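Local coordinates for structural protein VP1 (PDB 4U60) that forms the pentamers that build the outer capsid of a human skin polyomavirus and binds sialylated glycans such as the GM1 oligosaccharide, at residues Asp58-Ser62 against Gly63-Thr67; Phe144-Asn148 against Tyr149-Tyr153. One frame throughout, in Å; residues are numbered along the deposited sequence.

Contact 1: residues Asp58-Ser62 against Gly63-Thr67. With SIA (N-acetyl-alpha-neuraminic acid), chain G.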
ATOM      1  N   ASP C  58      -0.107 -34.909 -13.580  1.00 19.52           N
ATOM      2  CA  ASP C  58       0.495 -33.589 -13.475  1.00 17.70           C
ATOM      3  C   ASP C  58       2.000 -33.763 -13.617  1.00 18.26           C
ATOM      4  O   ASP C  58       2.694 -34.070 -12.655  1.00 18.55           O
ATOM      5  CB  ASP C  58       0.087 -32.960 -12.145  1.00 16.30           C
ATOM      6  CG  ASP C  58       0.486 -31.518 -12.008  1.00 14.94           C
ATOM      7  OD1 ASP C  58       1.239 -30.969 -12.843  1.00 14.45           O
ATOM      8  OD2 ASP C  58       0.034 -30.913 -11.002  1.00 14.15           O
ATOM      9  N   LYS C  59       2.468 -33.622 -14.849  1.00 17.45           N
ATOM     10  CA  LYS C  59       3.848 -33.892 -15.216  1.00 17.50           C
ATOM     11  C   LYS C  59       4.377 -32.694 -16.001  1.00 16.68           C
ATOM     12  O   LYS C  59       4.224 -32.624 -17.221  1.00 17.02           O
ATOM     13  CB  LYS C  59       3.915 -35.162 -16.048  1.00 18.46           C
ATOM     14  CG  LYS C  59       5.323 -35.623 -16.339  1.00 18.71           C
ATOM     15  CD  LYS C  59       5.295 -36.938 -17.079  1.00 19.91           C
ATOM     16  CE  LYS C  59       6.709 -37.355 -17.460  1.00 20.44           C
ATOM     17  NZ  LYS C  59       6.754 -38.697 -18.085  1.00 21.96           N
ATOM     18  N   PRO C  60       4.978 -31.738 -15.296  1.00 16.22           N
ATOM     19  CA  PRO C  60       5.483 -30.578 -16.029  1.00 15.65           C
ATOM     20  C   PRO C  60       6.503 -30.946 -17.077  1.00 16.02           C
ATOM     21  O   PRO C  60       7.293 -31.878 -16.892  1.00 16.73           O
ATOM     22  CB  PRO C  60       6.111 -29.692 -14.930  1.00 15.17           C
ATOM     23  CG  PRO C  60       6.219 -30.571 -13.723  1.00 15.58           C
ATOM     24  CD  PRO C  60       5.160 -31.601 -13.836  1.00 16.33           C
ATOM     25  N   THR C  61       6.466 -30.244 -18.207  1.00 15.83           N
ATOM     26  CA  THR C  61       7.440 -30.480 -19.247  1.00 16.37           C
ATOM     27  C   THR C  61       8.814 -30.023 -18.766  1.00 16.31           C
ATOM     28  O   THR C  61       8.952 -29.205 -17.829  1.00 15.77           O
ATOM     29  CB  THR C  61       7.069 -29.731 -20.536  1.00 16.36           C
ATOM     30  OG1 THR C  61       6.974 -28.327 -20.274  1.00 15.62           O
ATOM     31  CG2 THR C  61       5.729 -30.239 -21.079  1.00 16.90           C
ATOM     32  N   SER C  62       9.838 -30.555 -19.420  1.00 17.42           N
ATOM     33  CA  SER C  62      11.193 -30.155 -19.110  1.00 17.74           C
ATOM     34  C   SER C  62      11.384 -28.679 -19.413  1.00 17.15           C
ATOM     35  O   SER C  62      11.092 -28.216 -20.520  1.00 17.67           O
ATOM     36  CB  SER C  62      12.205 -30.965 -19.909  1.00 19.15           C
ATOM     37  OG  SER C  62      13.514 -30.665 -19.453  1.00 19.68           O
ATOM     38  N   GLY C  63      11.844 -27.945 -18.409  1.00 16.17           N
ATOM     39  CA  GLY C  63      12.145 -26.532 -18.579  1.00 15.71           C
ATOM     40  C   GLY C  63      11.022 -25.563 -18.317  1.00 15.04           C
ATOM     41  O   GLY C  63      11.216 -24.367 -18.499  1.00 14.53           O
ATOM     42  N   GLU C  64       9.838 -26.023 -17.914  1.00 15.12           N
ATOM     43  CA  GLU C  64       8.758 -25.080 -17.646  1.00 14.10           C
ATOM     44  C   GLU C  64       8.665 -24.640 -16.190  1.00 14.15           C
ATOM     45  O   GLU C  64       7.757 -23.890 -15.850  1.00 14.28           O
ATOM     46  CB  GLU C  64       7.395 -25.606 -18.117  1.00 14.11           C
ATOM     47  CG  GLU C  64       6.729 -26.687 -17.272  1.00 13.99           C
ATOM     48  CD  GLU C  64       5.296 -26.896 -17.708  1.00 13.89           C
ATOM     49  OE1 GLU C  64       5.058 -27.829 -18.525  1.00 14.27           O
ATOM     50  OE2 GLU C  64       4.434 -26.092 -17.276  1.00 13.01           O
ATOM     51  N   ILE C  65       9.566 -25.102 -15.326  1.00 14.88           N
ATOM     52  CA  ILE C  65       9.428 -24.727 -13.941  1.00 15.30           C
ATOM     53  C   ILE C  65      10.677 -24.008 -13.391  1.00 14.00           C
ATOM     54  O   ILE C  65      11.809 -24.433 -13.591  1.00 14.92           O
ATOM     55  CB  ILE C  65       8.941 -25.842 -13.020  1.00 17.33           C
ATOM     56  CG1 ILE C  65      10.025 -26.849 -12.918  1.00 18.51           C
ATOM     57  CG2 ILE C  65       7.561 -26.431 -13.407  1.00 17.75           C
ATOM     58  CD1 ILE C  65      10.832 -26.583 -11.687  1.00 20.41           C
ATOM     59  N   PRO C  66      10.444 -22.886 -12.722  1.00 12.97           N
ATOM     60  CA  PRO C  66      11.525 -22.125 -12.109  0.50 12.54           C
ATOM     61  C   PRO C  66      12.215 -22.844 -10.949  1.00 12.38           C
ATOM     62  O   PRO C  66      11.563 -23.579 -10.197  1.00 12.03           O
ATOM     63  CB  PRO C  66      10.816 -20.868 -11.616  0.50 12.22           C
ATOM     64  CG  PRO C  66       9.670 -20.704 -12.557  0.50 12.49           C
ATOM     65  CD  PRO C  66       9.224 -22.086 -12.890  0.50 12.85           C
ATOM     66  N   THR C  67      13.521 -22.601 -10.808  1.00 11.72           N
ATOM     67  CA  THR C  67      14.316 -23.178  -9.739  1.00 11.73           C
ATOM     68  C   THR C  67      15.084 -22.068  -9.029  1.00 11.59           C
ATOM     69  O   THR C  67      15.155 -20.929  -9.519  1.00 11.90           O
ATOM     70  CB  THR C  67      15.304 -24.234 -10.263  1.00 12.20           C
ATOM     71  OG1 THR C  67      16.049 -23.696 -11.356  1.00 12.38           O
ATOM     72  CG2 THR C  67      14.563 -25.474 -10.724  1.00 12.64           C
TER
HETATM   73  C1  SIA G   2       2.831 -31.968 -23.377  1.00 25.56           C
HETATM   74  C2  SIA G   2       1.929 -33.006 -22.721  1.00 24.33           C
HETATM   75  C3  SIA G   2       2.674 -33.704 -21.577  1.00 23.62           C
HETATM   76  C4  SIA G   2       2.794 -32.878 -20.289  1.00 22.32           C
HETATM   77  C5  SIA G   2       1.480 -32.205 -19.916  1.00 21.00           C
HETATM   78  C6  SIA G   2       0.900 -31.485 -21.135  1.00 21.80           C
HETATM   79  C7  SIA G   2      -0.442 -30.793 -20.897  1.00 22.25           C
HETATM   80  C8  SIA G   2      -1.034 -30.214 -22.192  1.00 22.39           C
HETATM   81  C9  SIA G   2      -2.051 -29.083 -21.965  1.00 23.74           C
HETATM   82  C10 SIA G   2       1.345 -31.487 -17.557  1.00 19.24           C
HETATM   83  C11 SIA G   2       1.561 -30.370 -16.558  1.00 17.75           C
HETATM   84  N5  SIA G   2       1.648 -31.225 -18.833  1.00 19.51           N
HETATM   85  O1A SIA G   2       4.060 -32.212 -23.507  1.00 28.73           O
HETATM   86  O1B SIA G   2       2.353 -30.886 -23.807  1.00 25.92           O
HETATM   87  O4  SIA G   2       3.228 -33.808 -19.264  1.00 23.36           O
HETATM   88  O6  SIA G   2       0.724 -32.434 -22.212  1.00 21.73           O
HETATM   89  O7  SIA G   2      -1.364 -31.688 -20.291  1.00 23.24           O
HETATM   90  O8  SIA G   2       0.011 -29.695 -23.002  1.00 22.70           O
HETATM   91  O9  SIA G   2      -1.384 -27.845 -21.625  1.00 21.18           O
HETATM   92  O10 SIA G   2       0.952 -32.582 -17.193  1.00 18.14           O

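Contact 2: residues Phe144-Asn148 against Tyr149-Tyr153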
ATOM      1  N   PHE C 144      10.375 -29.473   2.016  1.00  9.82           N
ATOM      2  CA  PHE C 144       9.491 -29.801   0.899  1.00 10.14           C
ATOM      3  C   PHE C 144       8.053 -29.447   1.273  1.00 10.19           C
ATOM      4  O   PHE C 144       7.562 -29.812   2.350  1.00 10.33           O
ATOM      5  CB  PHE C 144       9.592 -31.295   0.593  1.00 10.56           C
ATOM      6  CG  PHE C 144       8.905 -31.723  -0.673  1.00 10.67           C
ATOM      7  CD1 PHE C 144       9.507 -31.547  -1.894  1.00 10.72           C
ATOM      8  CD2 PHE C 144       7.651 -32.314  -0.630  1.00 10.96           C
ATOM      9  CE1 PHE C 144       8.899 -31.958  -3.068  1.00 11.16           C
ATOM     10  CE2 PHE C 144       7.031 -32.729  -1.799  1.00 11.07           C
ATOM     11  CZ  PHE C 144       7.633 -32.514  -3.007  1.00 11.21           C
ATOM     12  N   LEU C 145       7.360 -28.763   0.371  1.00  9.91           N
ATOM     13  CA  LEU C 145       5.914 -28.525   0.518  1.00  9.90           C
ATOM     14  C   LEU C 145       5.356 -28.183  -0.840  1.00  9.97           C
ATOM     15  O   LEU C 145       5.900 -27.319  -1.528  1.00  9.68           O
ATOM     16  CB  LEU C 145       5.613 -27.421   1.535  1.00  9.97           C
ATOM     17  CG  LEU C 145       4.139 -27.278   1.926  1.00 10.35           C
ATOM     18  CD1 LEU C 145       3.990 -26.710   3.325  1.00 10.61           C
ATOM     19  CD2 LEU C 145       3.341 -26.460   0.938  1.00 10.64           C
ATOM     20  N   THR C 146       4.296 -28.877  -1.247  1.00  9.78           N
ATOM     21  CA  THR C 146       3.770 -28.761  -2.596  1.00 10.15           C
ATOM     22  C   THR C 146       2.259 -28.588  -2.617  1.00 10.03           C
ATOM     23  O   THR C 146       1.539 -29.045  -1.719  1.00 10.49           O
ATOM     24  CB  THR C 146       4.123 -30.002  -3.456  1.00 10.39           C
ATOM     25  OG1 THR C 146       3.576 -29.856  -4.776  1.00 10.84           O
ATOM     26  CG2 THR C 146       3.614 -31.299  -2.821  1.00 10.61           C
ATOM     27  N   GLY C 147       1.775 -27.937  -3.668  1.00 10.16           N
ATOM     28  CA  GLY C 147       0.358 -27.841  -3.947  1.00 10.19           C
ATOM     29  C   GLY C 147      -0.277 -29.141  -4.414  1.00 10.52           C
ATOM     30  O   GLY C 147      -1.503 -29.269  -4.414  1.00 10.86           O
ATOM     31  N   ASN C 148       0.546 -30.074  -4.878  1.00 10.42           N
ATOM     32  CA  ASN C 148       0.044 -31.365  -5.393  1.00 10.98           C
ATOM     33  C   ASN C 148       1.059 -32.456  -5.134  1.00 10.93           C
ATOM     34  O   ASN C 148       2.090 -32.521  -5.790  1.00 10.82           O
ATOM     35  CB  ASN C 148      -0.260 -31.290  -6.912  1.00 11.39           C
ATOM     36  CG  ASN C 148      -0.719 -32.622  -7.487  1.00 12.25           C
ATOM     37  OD1 ASN C 148      -1.069 -33.541  -6.749  1.00 12.67           O
ATOM     38  ND2 ASN C 148      -0.707 -32.742  -8.810  1.00 12.72           N
ATOM     39  N   TYR C 149       0.763 -33.332  -4.172  1.00 11.06           N
ATOM     40  CA  TYR C 149       1.733 -34.365  -3.810  1.00 11.46           C
ATOM     41  C   TYR C 149       2.092 -35.283  -4.950  1.00 12.07           C
ATOM     42  O   TYR C 149       3.168 -35.886  -4.948  1.00 12.12           O
ATOM     43  CB  TYR C 149       1.239 -35.190  -2.617  1.00 11.47           C
ATOM     44  CG  TYR C 149       0.211 -36.276  -2.902  1.00 11.79           C
ATOM     45  CD1 TYR C 149      -1.150 -36.001  -2.868  1.00 12.08           C
ATOM     46  CD2 TYR C 149       0.605 -37.589  -3.174  1.00 12.20           C
ATOM     47  CE1 TYR C 149      -2.108 -36.987  -3.123  1.00 12.51           C
ATOM     48  CE2 TYR C 149      -0.333 -38.586  -3.425  1.00 12.62           C
ATOM     49  CZ  TYR C 149      -1.690 -38.286  -3.379  1.00 12.86           C
ATOM     50  OH  TYR C 149      -2.617 -39.275  -3.627  1.00 13.64           O
ATOM     51  N   ARG C 150       1.195 -35.413  -5.918  1.00 12.72           N
ATOM     52  CA  ARG C 150       1.383 -36.318  -7.040  1.00 13.63           C
ATOM     53  C   ARG C 150       2.245 -35.787  -8.192  1.00 13.41           C
ATOM     54  O   ARG C 150       2.483 -36.509  -9.169  1.00 14.08           O
ATOM     55  CB  ARG C 150       0.025 -36.670  -7.642  1.00 15.03           C
ATOM     56  CG  ARG C 150      -1.005 -37.256  -6.687  1.00 16.57           C
ATOM     57  CD  ARG C 150      -2.361 -37.313  -7.425  1.00 18.57           C
ATOM     58  NE  ARG C 150      -3.487 -37.818  -6.626  1.00 21.10           N
ATOM     59  CZ  ARG C 150      -3.834 -39.112  -6.523  1.00 23.63           C
ATOM     60  NH1 ARG C 150      -3.153 -40.062  -7.163  1.00 26.01           N
ATOM     61  NH2 ARG C 150      -4.872 -39.475  -5.773  1.00 24.37           N
ATOM     62  N   THR C 151       2.685 -34.542  -8.116  1.00 12.68           N
ATOM     63  CA  THR C 151       3.461 -33.973  -9.226  1.00 12.90           C
ATOM     64  C   THR C 151       4.625 -34.894  -9.609  1.00 13.31           C
ATOM     65  O   THR C 151       5.393 -35.315  -8.745  1.00 13.30           O
ATOM     66  CB  THR C 151       4.020 -32.586  -8.894  1.00 12.56           C
ATOM     67  OG1 THR C 151       2.992 -31.776  -8.305  1.00 12.71           O
ATOM     68  CG2 THR C 151       4.526 -31.903 -10.157  1.00 12.78           C
ATOM     69  N   ASP C 152       4.728 -35.161 -10.909  1.00 14.11           N
ATOM     70  CA  ASP C 152       5.698 -36.092 -11.480  1.00 14.60           C
ATOM     71  C   ASP C 152       6.755 -35.252 -12.191  1.00 14.47           C
ATOM     72  O   ASP C 152       6.468 -34.618 -13.201  1.00 14.66           O
ATOM     73  CB  ASP C 152       4.949 -36.996 -12.463  1.00 15.81           C
ATOM     74  CG  ASP C 152       5.850 -37.938 -13.250  1.00 17.12           C
ATOM     75  OD1 ASP C 152       7.084 -37.938 -13.103  1.00 16.77           O
ATOM     76  OD2 ASP C 152       5.271 -38.665 -14.082  1.00 18.38           O
ATOM     77  N   TYR C 153       7.963 -35.241 -11.639  1.00 14.28           N
ATOM     78  CA  TYR C 153       9.081 -34.447 -12.153  1.00 14.32           C
ATOM     79  C   TYR C 153       9.987 -35.222 -13.110  1.00 15.16           C
ATOM     80  O   TYR C 153      11.067 -34.728 -13.497  1.00 15.49           O
ATOM     81  CB  TYR C 153       9.911 -33.905 -10.974  1.00 13.99           C
ATOM     82  CG  TYR C 153       9.119 -32.955 -10.107  1.00 13.23           C
ATOM     83  CD1 TYR C 153       8.851 -31.657 -10.529  1.00 13.09           C
ATOM     84  CD2 TYR C 153       8.614 -33.350  -8.877  1.00 12.89           C
ATOM     85  CE1 TYR C 153       8.109 -30.783  -9.749  1.00 12.59           C
ATOM     86  CE2 TYR C 153       7.884 -32.478  -8.076  1.00 12.77           C
ATOM     87  CZ  TYR C 153       7.616 -31.189  -8.522  1.00 12.41           C
ATOM     88  OH  TYR C 153       6.875 -30.316  -7.742  1.00 12.23           O
TER
HETATM   89  O   HOH W   1       5.220 -31.571  -5.959  1.00 13.87           O
HETATM   90  O   HOH W   2      -3.492 -34.774  -5.970  1.00 30.42           O

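Contact 1: residues Asp58-Ser62 against Gly63-Thr67
The carboxylate of Glu64 is met on both faces by Thr61: the backbone N and the hydroxyl OG1 of that one residue reach OE1 from opposite sides of its plane, each about 30° out of it and on the anti side. The hydroxyl bond is the shorter, Thr61 OG1 to Glu64 OE1 2.6 Å, and the amide bond, Thr61 N to Glu64 OE1 2.8 Å, is moderately bent. Thr50 OG1 adds a third hydrogen bond to this oxygen. Glu64 reaches back because CG lies between its own N and carbonyl carbon (chi1 75°) and the chain then runs extended, crossing Thr61 at about a right angle. Pro60 CB rests 3.9 Å from both Ile65 CG2 and Glu64 CG. The main chain reverses in a type II turn from Thr61 to Glu64, with Gly63 in the left-handed conformation its position demands; the closing bond, Glu64 N to Thr61 O, is weak at 3.3 Å. Residues 58-61 form part of the glycan pocket. Lys59 grips the sialic acid by its backbone, N giving a nearly straight bond to the acetamido O10 at 3.0 Å and O taking one from the sugar O4 at 2.6 Å, while Thr61 CG2 lies 3.5 Å from the sugar carboxylate O1A. This is consistent with Glu64 orienting Thr61 from the second shell. His109 of the second subunit packs on Pro60, Glu64 and Ile65, and the turn belongs to the long loop between strands 12-29 and 69-74.

Contact 2: residues Phe144-Asn148 against Tyr149-Tyr153
Asn148 O is the tight point of this bend, taking two bonds from Thr151: OG1 at 2.8 Å, tilted only 17° from the carbonyl plane, and N at 3.1 Å, nearly straight at its hydrogen but well above that plane. The second closes a type I turn from Asn148 to Thr151. Beside it, Asn148 OD1 receives Arg150 N at 3.1 Å from above the amide plane; CG anti to the residue's own N (chi1 177°) turns OD1 toward Arg150 N, and ND2 bonds Asp58 OD2 and Ser55 O. Thr146 OG1 accepts from Asn148 N, an ST turn, and its CG2 packs 3.7 Å from Tyr149 CA. In this buried part a water lies 2.7 Å from both Thr146 OG1 and Tyr153 OH; Tyr153 OH also bonds Glu189.

The looser side is partly exposed. There a second water joins Asn148 OD1 to Arg150 NE, weakly at the arginine. Arg150 CG lies over the centre of the Tyr149 ring, 3.5 Å above it, and Tyr149 OH stands over the guanidinium; Asp41 of the second subunit makes a salt bridge to Arg150 and a hydrogen bond to Tyr149 OH. The turn comes a few residues after strand 141-144, the middle strand of the small sheet with 177-179 and 191-193, in the loop running on to strand 177-179.

From the N terminus, the chain leaves strand 12-29 and makes the turn of contact 1 within the loop before strand 69-74; four strands of the fold, from 69-74 to 141-144, then pass before contact 2 bends the loop leading to strand 177-179. The two are in series, neither enclosing the other, yet they meet in space with centres about 12 Å apart. Asp58 connects them twice, its O lying 2.9 Å from Asp152 N, probably a hydrogen bond, and its side chain bonding Asn148, while Pro60 packs on Asp152. The sugar-binding loop is thereby tied to the loop that joins two strands of the small sheet, and both border the second subunit.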